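Local coordinates for conserved hypothetical protein (Sulfolobus solfataricus, PDB 2FNA) that binds ADP and magnesium as a P-loop ATPase of the AAA+ class and probably couples ATP hydrolysis to a cellular task not yet known, at residues P57-D62 and N86-R91; A146-K151 and G177-L182; P243-Y248 and E268-L273. One frame throughout, in Å; residues are numbered along the deposited sequence.

Contact 1 of 3, residues P57-D62 and N86-R91; sequences PYIYLD and NKLVKR. With EDO (1,2-ethanediol), chain E.
The guanidinium of R91 lies flat over the start of P57. The backbone N of P57 sits over the centre of the planar group, 3.7 Å from R91 CZ, and the ring carbon P57 CD is about as near, 3.8 Å from the same CZ. The R91 chain bends at chi2 (135°), and the two side chains cross at about a right angle. R91 NH2 is hydrogen-bonded to the backbone O of N55, which helps fix the turn of the group. The second flat group is the ring of Y58. One face carries C1 of an ethanediol, probably from the crystallisation liquor, 3.3 Å from Y58 CE1 and nearer the rim than the centre. At the ring edge, in its plane, lies Y60 CB. The ethanediol O2 accepts a nearly straight bond from Y58 N (3.0 Å, 166°) and also touches L88.

The apolar part centres on L88. Its CD1 meets P57 CB at 3.6 Å, and its CB meets I59 CD1 at 3.9 Å. Residues 57-62 and 86-91 meet by packing alone; earlier in the helix, E84 OE1 takes a hydrogen bond from Y60 N.

Strand 58-62 is the outermost strand on its side of the parallel sheet, next to strand 139-144. Helix 74-91 packs beside it through I59 and L61. Y58 and Y60 lean on helix 43-54, and L88 touches L95 of helix 95-98.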
loop_
_atom_site.group_PDB
_atom_site.type_symbol
_atom_site.label_atom_id
_atom_site.label_comp_id
_atom_site.label_asym_id
_atom_site.label_seq_id
_atom_site.Cartn_x
_atom_site.Cartn_y
_atom_site.Cartn_z
ATOM N N PRO A 57 0.035 21.477 -4.989
ATOM C CA PRO A 57 -1.334 21.008 -5.061
ATOM C C PRO A 57 -1.348 19.503 -5.310
ATOM O O PRO A 57 -0.442 18.959 -5.946
ATOM C CB PRO A 57 -1.919 21.739 -6.263
ATOM C CG PRO A 57 -0.794 22.412 -6.933
ATOM C CD PRO A 57 0.357 22.474 -6.027
ATOM N N TYR A 58 -2.356 18.831 -4.792
ATOM C CA TYR A 58 -2.422 17.397 -4.933
ATOM C C TYR A 58 -3.853 16.894 -4.798
ATOM O O TYR A 58 -4.752 17.596 -4.273
ATOM C CB TYR A 58 -1.515 16.719 -3.900
ATOM C CG TYR A 58 -2.002 16.853 -2.469
ATOM C CD1 TYR A 58 -1.648 17.963 -1.684
ATOM C CD2 TYR A 58 -2.827 15.887 -1.903
ATOM C CE1 TYR A 58 -2.109 18.101 -0.355
ATOM C CE2 TYR A 58 -3.300 16.022 -0.576
ATOM C CZ TYR A 58 -2.925 17.120 0.184
ATOM O OH TYR A 58 -3.384 17.223 1.471
ATOM N N ILE A 59 -4.035 15.689 -5.341
ATOM C CA ILE A 59 -5.236 14.885 -5.249
ATOM C C ILE A 59 -4.785 13.595 -4.562
ATOM O O ILE A 59 -3.842 12.969 -5.009
ATOM C CB ILE A 59 -5.747 14.544 -6.683
ATOM C CG1 ILE A 59 -6.417 15.767 -7.325
ATOM C CG2 ILE A 59 -6.661 13.306 -6.685
ATOM C CD1 ILE A 59 -7.702 16.193 -6.684
ATOM N N TYR A 60 -5.428 13.214 -3.469
ATOM C CA TYR A 60 -5.031 12.015 -2.748
ATOM C C TYR A 60 -6.111 10.959 -2.783
ATOM O O TYR A 60 -7.099 11.083 -2.079
ATOM C CB TYR A 60 -4.718 12.368 -1.299
ATOM C CG TYR A 60 -3.877 11.356 -0.595
ATOM C CD1 TYR A 60 -4.368 10.072 -0.314
ATOM C CD2 TYR A 60 -2.570 11.662 -0.220
ATOM C CE1 TYR A 60 -3.574 9.145 0.331
ATOM C CE2 TYR A 60 -1.786 10.750 0.438
ATOM C CZ TYR A 60 -2.287 9.494 0.699
ATOM O OH TYR A 60 -1.509 8.576 1.355
ATOM N N LEU A 61 -5.929 9.914 -3.587
ATOM C CA LEU A 61 -6.889 8.802 -3.613
ATOM C C LEU A 61 -6.457 7.669 -2.679
ATOM O O LEU A 61 -5.504 6.939 -2.963
ATOM C CB LEU A 61 -7.098 8.277 -5.033
ATOM C CG LEU A 61 -7.665 9.269 -6.060
ATOM C CD1 LEU A 61 -8.040 8.553 -7.363
ATOM C CD2 LEU A 61 -8.893 9.972 -5.511
ATOM N N ASP A 62 -7.171 7.560 -1.556
ATOM C CA ASP A 62 -6.954 6.525 -0.557
ATOM C C ASP A 62 -7.798 5.280 -0.906
ATOM O O ASP A 62 -8.990 5.210 -0.629
ATOM C CB ASP A 62 -7.285 7.091 0.814
ATOM C CG ASP A 62 -6.913 6.167 1.927
ATOM O OD1 ASP A 62 -6.039 5.305 1.729
ATOM O OD2 ASP A 62 -7.503 6.306 3.015
ATOM N N ASN A 86 -12.784 18.700 -5.175
ATOM C CA ASN A 86 -13.374 19.796 -4.408
ATOM C C ASN A 86 -12.384 20.426 -3.398
ATOM O O ASN A 86 -12.434 21.637 -3.134
ATOM C CB ASN A 86 -14.665 19.328 -3.712
ATOM C CG ASN A 86 -15.859 19.254 -4.668
ATOM O OD1 ASN A 86 -15.911 19.961 -5.675
ATOM N ND2 ASN A 86 -16.831 18.402 -4.335
ATOM N N LYS A 87 -11.480 19.605 -2.859
ATOM C CA LYS A 87 -10.377 20.096 -2.038
ATOM C C LYS A 87 -9.354 20.886 -2.885
ATOM O O LYS A 87 -8.790 21.905 -2.431
ATOM C CB LYS A 87 -9.671 18.930 -1.349
ATOM C CG LYS A 87 -10.554 18.026 -0.496
ATOM C CD LYS A 87 -9.707 16.937 0.132
ATOM C CE LYS A 87 -10.533 15.924 0.892
ATOM N NZ LYS A 87 -9.648 14.929 1.577
ATOM N N LEU A 88 -9.132 20.417 -4.116
ATOM C CA LEU A 88 -8.145 21.010 -5.018
ATOM C C LEU A 88 -8.572 22.362 -5.598
ATOM O O LEU A 88 -7.730 23.252 -5.756
ATOM C CB LEU A 88 -7.796 20.051 -6.156
ATOM C CG LEU A 88 -6.683 20.530 -7.086
ATOM C CD1 LEU A 88 -5.374 20.627 -6.347
ATOM C CD2 LEU A 88 -6.528 19.652 -8.317
ATOM N N VAL A 89 -9.856 22.516 -5.926
ATOM C CA VAL A 89 -10.373 23.813 -6.406
ATOM C C VAL A 89 -10.133 24.937 -5.381
ATOM O O VAL A 89 -9.775 26.042 -5.746
ATOM C CB VAL A 89 -11.877 23.757 -6.797
ATOM C CG1 VAL A 89 -12.101 22.725 -7.884
ATOM C CG2 VAL A 89 -12.774 23.476 -5.587
ATOM N N LYS A 90 -10.286 24.622 -4.099
ATOM C CA LYS A 90 -9.940 25.551 -3.042
ATOM C C LYS A 90 -8.490 26.018 -3.149
ATOM O O LYS A 90 -8.218 27.189 -2.900
ATOM C CB LYS A 90 -10.188 24.932 -1.665
ATOM C CG LYS A 90 -11.651 24.687 -1.372
ATOM C CD LYS A 90 -11.852 24.095 0.008
ATOM C CE LYS A 90 -13.309 24.208 0.451
ATOM N NZ LYS A 90 -13.553 23.532 1.762
ATOM N N ARG A 91 -7.560 25.125 -3.502
ATOM C CA ARG A 91 -6.167 25.535 -3.750
ATOM C C ARG A 91 -5.951 26.134 -5.139
ATOM O O ARG A 91 -5.076 26.982 -5.308
ATOM C CB ARG A 91 -5.170 24.384 -3.548
ATOM C CG ARG A 91 -3.743 24.727 -4.048
ATOM C CD ARG A 91 -2.636 24.325 -3.086
ATOM N NE ARG A 91 -1.341 24.889 -3.499
ATOM C CZ ARG A 91 -0.168 24.569 -2.948
ATOM N NH1 ARG A 91 -0.108 23.692 -1.945
ATOM N NH2 ARG A 91 0.953 25.130 -3.401
HETATM C C1 EDO E . -5.102 19.163 -1.330
HETATM O O1 EDO E . -6.307 18.654 -0.745
HETATM C C2 EDO E . -5.416 20.138 -2.457
HETATM O O2 EDO E . -4.189 20.553 -3.087
#

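Contact 2 of 3, residues A146-K151 and G177-L182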
loop_
_atom_site.group_PDB
_atom_site.type_symbol
_atom_site.label_atom_id
_atom_site.label_comp_id
_atom_site.label_asym_id
_atom_site.label_seq_id
_atom_site.Cartn_x
_atom_site.Cartn_y
_atom_site.Cartn_z
ATOM N N ALA A 146 -2.656 1.627 -5.399
ATOM C CA ALA A 146 -3.145 1.708 -6.763
ATOM C C ALA A 146 -3.559 0.372 -7.352
ATOM O O ALA A 146 -4.441 0.348 -8.203
ATOM C CB ALA A 146 -2.081 2.370 -7.664
ATOM N N GLN A 147 -2.919 -0.728 -6.915
ATOM C CA GLN A 147 -3.283 -2.070 -7.357
ATOM C C GLN A 147 -4.781 -2.426 -7.085
ATOM O O GLN A 147 -5.311 -3.312 -7.699
ATOM C CB GLN A 147 -2.338 -3.154 -6.784
ATOM C CG GLN A 147 -2.612 -3.668 -5.346
ATOM C CD GLN A 147 -2.223 -2.683 -4.254
ATOM O OE1 GLN A 147 -1.790 -1.566 -4.523
ATOM N NE2 GLN A 147 -2.364 -3.101 -3.031
ATOM N N GLU A 148 -5.434 -1.722 -6.155
ATOM C CA GLU A 148 -6.868 -1.844 -5.935
ATOM C C GLU A 148 -7.701 -1.553 -7.205
ATOM O O GLU A 148 -8.811 -2.030 -7.349
ATOM C CB GLU A 148 -7.299 -0.879 -4.815
ATOM C CG GLU A 148 -6.838 -1.297 -3.413
ATOM C CD GLU A 148 -7.520 -2.566 -2.887
ATOM O OE1 GLU A 148 -8.715 -2.803 -3.186
ATOM O OE2 GLU A 148 -6.845 -3.332 -2.168
ATOM N N LEU A 149 -7.165 -0.731 -8.093
ATOM C CA LEU A 149 -7.820 -0.353 -9.359
ATOM C C LEU A 149 -7.966 -1.494 -10.336
ATOM O O LEU A 149 -8.689 -1.391 -11.326
ATOM C CB LEU A 149 -7.035 0.771 -10.015
ATOM C CG LEU A 149 -7.010 2.103 -9.260
ATOM C CD1 LEU A 149 -6.084 3.061 -9.968
ATOM C CD2 LEU A 149 -8.387 2.716 -9.176
ATOM N N VAL A 150 -7.280 -2.593 -10.074
ATOM C CA VAL A 150 -7.549 -3.834 -10.781
ATOM C C VAL A 150 -9.035 -4.208 -10.682
ATOM O O VAL A 150 -9.639 -4.759 -11.619
ATOM C CB VAL A 150 -6.756 -5.005 -10.149
ATOM C CG1 VAL A 150 -7.237 -6.309 -10.693
ATOM C CG2 VAL A 150 -5.269 -4.860 -10.410
ATOM N N LYS A 151 -9.592 -3.931 -9.516
ATOM C CA LYS A 151 -11.018 -4.178 -9.226
ATOM C C LYS A 151 -11.942 -3.211 -9.943
ATOM O O LYS A 151 -13.139 -3.449 -10.035
ATOM C CB LYS A 151 -11.246 -4.046 -7.734
ATOM C CG LYS A 151 -10.496 -5.042 -6.878
ATOM C CD LYS A 151 -10.494 -4.567 -5.430
ATOM C CE LYS A 151 -9.830 -5.568 -4.488
ATOM N NZ LYS A 151 -10.013 -5.127 -3.067
ATOM N N GLY A 177 1.967 0.538 -3.511
ATOM C CA GLY A 177 1.308 -0.751 -3.392
ATOM C C GLY A 177 1.932 -1.683 -2.408
ATOM O O GLY A 177 3.142 -1.939 -2.455
ATOM N N SER A 178 1.100 -2.246 -1.543
ATOM C CA SER A 178 1.552 -3.225 -0.573
ATOM C C SER A 178 1.706 -4.605 -1.178
ATOM O O SER A 178 2.283 -5.469 -0.549
ATOM C CB SER A 178 0.579 -3.304 0.612
ATOM O OG SER A 178 0.631 -2.088 1.358
ATOM N N GLU A 179 1.144 -4.811 -2.378
ATOM C CA GLU A 179 1.120 -6.095 -3.068
ATOM C C GLU A 179 1.903 -5.837 -4.363
ATOM O O GLU A 179 1.336 -5.452 -5.386
ATOM C CB GLU A 179 -0.330 -6.513 -3.383
ATOM C CG GLU A 179 -1.216 -6.784 -2.150
ATOM C CD GLU A 179 -2.730 -6.753 -2.460
ATOM O OE1 GLU A 179 -3.220 -5.787 -3.117
ATOM O OE2 GLU A 179 -3.453 -7.676 -2.005
HETATM N N MSE A 180 3.209 -6.032 -4.305
HETATM C CA MSE A 180 4.101 -5.563 -5.372
HETATM C C MSE A 180 3.768 -6.148 -6.737
HETATM O O MSE A 180 3.653 -5.426 -7.699
HETATM C CB MSE A 180 5.542 -5.900 -5.041
HETATM C CG MSE A 180 6.572 -5.157 -5.907
HETATM SE SE MSE A 180 8.360 -5.830 -5.442
HETATM C CE MSE A 180 8.024 -7.687 -4.809
ATOM N N GLY A 181 3.630 -7.461 -6.806
ATOM C CA GLY A 181 3.366 -8.132 -8.064
ATOM C C GLY A 181 2.057 -7.661 -8.665
ATOM O O GLY A 181 1.975 -7.498 -9.871
ATOM N N LEU A 182 1.031 -7.460 -7.833
ATOM C CA LEU A 182 -0.276 -7.051 -8.325
ATOM C C LEU A 182 -0.220 -5.640 -8.881
ATOM O O LEU A 182 -0.870 -5.355 -9.877
ATOM C CB LEU A 182 -1.374 -7.191 -7.245
ATOM C CG LEU A 182 -2.816 -7.016 -7.760
ATOM C CD1 LEU A 182 -3.191 -8.181 -8.686
ATOM C CD2 LEU A 182 -3.843 -6.898 -6.620
HETATM O O HOH W 1 -5.771 -5.819 -4.076
#
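Q147 reaches across to E179 and L182, and these three residues bury the most surface here. The Q147 side chain is folded: CG lies between the backbone N and the carbonyl carbon (chi1 82°), and the chain bends again at chi2. Its amide NE2 gives a hydrogen bond to E179 OE1 (2.8 Å, 161°). The acceptor lies in the amide plane. On the carboxylate, the bond comes in on the anti side and 29° out of plane. NE2 also bonds to E145 OE1, so two acidic residues hold the amide. Its other end, OE1, rests 3.4 Å from G177 CA.

L182 meets the aliphatic part of the glutamine at about a right angle. L182 CD2 is 3.7 Å from Q147 CG, and L182 CG is 4.2 Å from V150 CG2.

E179 OE1 lies 4.5 Å from E148 OE2. A water donates to E179 OE1 at 2.7 Å and weakly to E148 OE2. The water probably eases the repulsion between the two acids. K151 NZ pairs with E148, while H335 bonds E179 OE2.

E179 is the N-cap of helix 180-186. The segments lie at the C-terminal ends of neighbouring parallel strands, 139-144 and 171-177, where P-loop ATPases place their nucleotide site. S178 OG bonds E145 OE2, and also K43 NZ of the probable Walker A loop. Its place is consistent with the sensor 1 position of AAA+ proteins.

Contact 3 of 3, residues P243-Y248 and E268-L273; sequences PGWLTY and EYAKKL. With ADP (adenosine-5'-diphosphate), chain D; EDO (1,2-ethanediol), chain G.
Y248 and Y269 lie face to face in an offset stack. Their planes are 15° apart and the ring centres 4.2 Å apart. Y269 CD2 lies over the centre of the Y248 ring, whereas Y248 CE1 falls toward the rim of the Y269 ring. Both have CG anti to the backbone N, and the CB of each is directed toward the other helix.

W245 is turned quite differently. Its six-membered ring stands nearly perpendicular to Y269, with the planes at 86°. Y269 CE2 comes in at the indole edge, 3.7 Å from W245 CZ3. A face of the indole receives A270: CB is 3.6 Å from the centre of the six-membered ring and almost on its normal, a CH-pi contact. L273 CD2 adds a looser touch, 4.0 Å from W245 CH2. An alanine in place of Y248 would probably open a gap over the stacked face of Y269 and let that ring turn more easily.

The axes of segments 243-248 and 268-273 come within 11.0 Å, at 140° between their directions. Helix 243-256 also serves the nucleotide: P243 CB is 3.3 Å from ADP N7, and G244 and T247 approach the ribose. W245 NE1 bonds E349, and the indole touches L351 of helix 350-355. No hydrogen bond joins the two segments directly. The contact is apolar and aromatic, so it probably depends on how the rings and A270 fit rather than on charge.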
loop_
_atom_site.group_PDB
_atom_site.type_symbol
_atom_site.label_atom_id
_atom_site.label_comp_id
_atom_site.label_asym_id
_atom_site.label_seq_id
_atom_site.Cartn_x
_atom_site.Cartn_y
_atom_site.Cartn_z
ATOM N N PRO A 243 7.646 -1.858 10.687
ATOM C CA PRO A 243 7.527 -0.628 11.477
ATOM C C PRO A 243 6.201 -0.427 12.196
ATOM O O PRO A 243 6.190 0.055 13.338
ATOM C CB PRO A 243 7.768 0.488 10.444
ATOM C CG PRO A 243 8.665 -0.134 9.442
ATOM C CD PRO A 243 8.145 -1.585 9.331
ATOM N N GLY A 244 5.106 -0.745 11.519
ATOM C CA GLY A 244 3.769 -0.590 12.072
ATOM C C GLY A 244 3.563 -1.364 13.355
ATOM O O GLY A 244 2.895 -0.875 14.279
ATOM N N TRP A 245 4.125 -2.574 13.446
ATOM C CA TRP A 245 3.937 -3.364 14.661
ATOM C C TRP A 245 4.819 -2.821 15.807
ATOM O O TRP A 245 4.416 -2.812 16.982
ATOM C CB TRP A 245 4.287 -4.823 14.451
ATOM C CG TRP A 245 3.537 -5.575 13.404
ATOM C CD1 TRP A 245 4.076 -6.470 12.580
ATOM C CD2 TRP A 245 2.122 -5.552 13.112
ATOM N NE1 TRP A 245 3.125 -7.013 11.779
ATOM C CE2 TRP A 245 1.911 -6.471 12.080
ATOM C CE3 TRP A 245 1.022 -4.857 13.625
ATOM C CZ2 TRP A 245 0.656 -6.717 11.534
ATOM C CZ3 TRP A 245 -0.235 -5.099 13.074
ATOM C CH2 TRP A 245 -0.406 -6.019 12.048
ATOM N N LEU A 246 6.022 -2.381 15.465
ATOM C CA LEU A 246 6.940 -1.804 16.452
ATOM C C LEU A 246 6.384 -0.499 17.023
ATOM O O LEU A 246 6.552 -0.199 18.213
ATOM C CB LEU A 246 8.303 -1.544 15.794
ATOM C CG LEU A 246 9.098 -2.840 15.536
ATOM C CD1 LEU A 246 10.308 -2.543 14.753
ATOM C CD2 LEU A 246 9.490 -3.526 16.836
ATOM N N THR A 247 5.740 0.277 16.150
ATOM C CA THR A 247 5.049 1.513 16.528
ATOM C C THR A 247 3.924 1.274 17.541
ATOM O O THR A 247 3.832 1.995 18.519
ATOM C CB THR A 247 4.449 2.198 15.275
ATOM O OG1 THR A 247 5.481 2.468 14.331
ATOM C CG2 THR A 247 3.734 3.544 15.589
ATOM N N TYR A 248 3.043 0.315 17.252
ATOM C CA TYR A 248 1.965 -0.062 18.147
ATOM C C TYR A 248 2.526 -0.516 19.503
ATOM O O TYR A 248 2.114 -0.021 20.500
ATOM C CB TYR A 248 1.156 -1.202 17.527
ATOM C CG TYR A 248 -0.150 -1.496 18.231
ATOM C CD1 TYR A 248 -1.298 -0.780 17.911
ATOM C CD2 TYR A 248 -0.247 -2.497 19.196
ATOM C CE1 TYR A 248 -2.519 -1.046 18.551
ATOM C CE2 TYR A 248 -1.459 -2.756 19.834
ATOM C CZ TYR A 248 -2.590 -2.031 19.507
ATOM O OH TYR A 248 -3.837 -2.267 20.153
ATOM N N GLU A 268 -1.579 -9.880 19.717
ATOM C CA GLU A 268 -3.002 -10.196 19.515
ATOM C C GLU A 268 -3.657 -9.257 18.500
ATOM O O GLU A 268 -4.482 -9.696 17.686
ATOM C CB GLU A 268 -3.788 -10.218 20.840
ATOM C CG GLU A 268 -3.241 -11.176 21.904
ATOM C CD GLU A 268 -3.051 -12.635 21.422
ATOM O OE1 GLU A 268 -3.940 -13.166 20.703
ATOM O OE2 GLU A 268 -2.006 -13.247 21.792
ATOM N N TYR A 269 -3.282 -7.971 18.534
ATOM C CA TYR A 269 -3.741 -6.990 17.565
ATOM C C TYR A 269 -3.251 -7.335 16.154
ATOM O O TYR A 269 -4.040 -7.305 15.195
ATOM C CB TYR A 269 -3.317 -5.551 17.962
ATOM C CG TYR A 269 -3.433 -4.522 16.840
ATOM C CD1 TYR A 269 -4.674 -4.104 16.361
ATOM C CD2 TYR A 269 -2.293 -3.953 16.270
ATOM C CE1 TYR A 269 -4.770 -3.178 15.322
ATOM C CE2 TYR A 269 -2.383 -3.018 15.260
ATOM C CZ TYR A 269 -3.626 -2.636 14.786
ATOM O OH TYR A 269 -3.710 -1.709 13.763
ATOM N N ALA A 270 -1.960 -7.656 16.016
ATOM C CA ALA A 270 -1.408 -8.116 14.734
ATOM C C ALA A 270 -2.159 -9.309 14.184
ATOM O O ALA A 270 -2.587 -9.296 13.036
ATOM C CB ALA A 270 0.069 -8.465 14.874
ATOM N N LYS A 271 -2.375 -10.327 15.010
ATOM C CA LYS A 271 -3.035 -11.557 14.539
ATOM C C LYS A 271 -4.433 -11.274 14.011
ATOM O O LYS A 271 -4.827 -11.785 12.979
ATOM C CB LYS A 271 -3.097 -12.611 15.644
ATOM C CG LYS A 271 -1.764 -13.266 15.948
ATOM C CD LYS A 271 -1.880 -14.305 17.095
ATOM C CE LYS A 271 -1.361 -13.769 18.435
ATOM N NZ LYS A 271 -1.656 -14.722 19.543
ATOM N N LYS A 272 -5.178 -10.452 14.729
ATOM C CA LYS A 272 -6.540 -10.071 14.327
ATOM C C LYS A 272 -6.518 -9.328 13.000
ATOM O O LYS A 272 -7.266 -9.647 12.056
ATOM C CB LYS A 272 -7.190 -9.195 15.397
ATOM C CG LYS A 272 -8.102 -9.948 16.368
ATOM C CD LYS A 272 -8.637 -9.011 17.454
ATOM N N LEU A 273 -5.645 -8.332 12.915
ATOM C CA LEU A 273 -5.540 -7.576 11.685
ATOM C C LEU A 273 -5.062 -8.425 10.513
ATOM O O LEU A 273 -5.659 -8.401 9.459
ATOM C CB LEU A 273 -4.666 -6.349 11.895
ATOM C CG LEU A 273 -4.664 -5.353 10.731
ATOM C CD1 LEU A 273 -6.052 -4.909 10.371
ATOM C CD2 LEU A 273 -3.797 -4.140 11.144
HETATM P PB ADP D . 1.880 1.487 4.891
HETATM O O1B ADP D . 3.169 1.064 4.263
HETATM O O2B ADP D . 1.023 0.289 5.288
HETATM O O3B ADP D . 1.128 2.584 4.213
HETATM P PA ADP D . 1.886 3.381 7.158
HETATM O O1A ADP D . 2.424 4.680 6.653
HETATM O O2A ADP D . 0.416 3.376 7.221
HETATM O O3A ADP D . 2.395 2.052 6.368
HETATM O "O5'" ADP D . 2.632 3.093 8.530
HETATM C "C5'" ADP D . 2.242 2.026 9.413
HETATM C "C4'" ADP D . 2.400 2.472 10.864
HETATM O "O4'" ADP D . 3.761 2.517 11.253
HETATM C "C3'" ADP D . 1.873 3.842 11.159
HETATM O "O3'" ADP D . 1.484 3.857 12.549
HETATM C "C2'" ADP D . 3.075 4.746 11.002
HETATM O "O2'" ADP D . 2.980 5.929 11.781
HETATM C "C1'" ADP D . 4.157 3.848 11.534
HETATM N N9 ADP D . 5.471 4.008 10.921
HETATM C C8 ADP D . 5.935 3.316 9.858
HETATM N N7 ADP D . 7.198 3.656 9.601
HETATM C C5 ADP D . 7.552 4.604 10.501
HETATM C C6 ADP D . 8.757 5.404 10.812
HETATM N N6 ADP D . 9.870 5.280 10.060
HETATM N N1 ADP D . 8.717 6.261 11.872
HETATM C C2 ADP D . 7.623 6.392 12.645
HETATM N N3 ADP D . 6.496 5.693 12.427
HETATM C C4 ADP D . 6.419 4.806 11.397
HETATM C C1 EDO G . 0.004 -0.413 12.230
HETATM O O1 EDO G . -1.113 -1.058 11.588
HETATM C C2 EDO G . -0.332 -0.071 13.689
HETATM O O2 EDO G . -0.014 1.301 13.960
#

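Overall arrangement
Contacts 1 and 2 attach to the parallel sheet, at strand 58-62 on its outer edge and at the ends of strands 139-144 and 171-177. Contact 3 joins two helices away from it. None touches another; the centres of contacts 1 and 3 are furthest apart, about 31 Å. Contact 1 is largely buried although it lies far from the chain centre, and its packing is mainly aliphatic. Contact 2 is nearest the chain centre, partly buried, and the most polar, with acids, an amide and water. Contact 3 is partly buried and aromatic. Contacts 2 and 3 lie near the ADP: the S178 side chain is about 5 Å from it, and P243, G244 and T247 line its pocket.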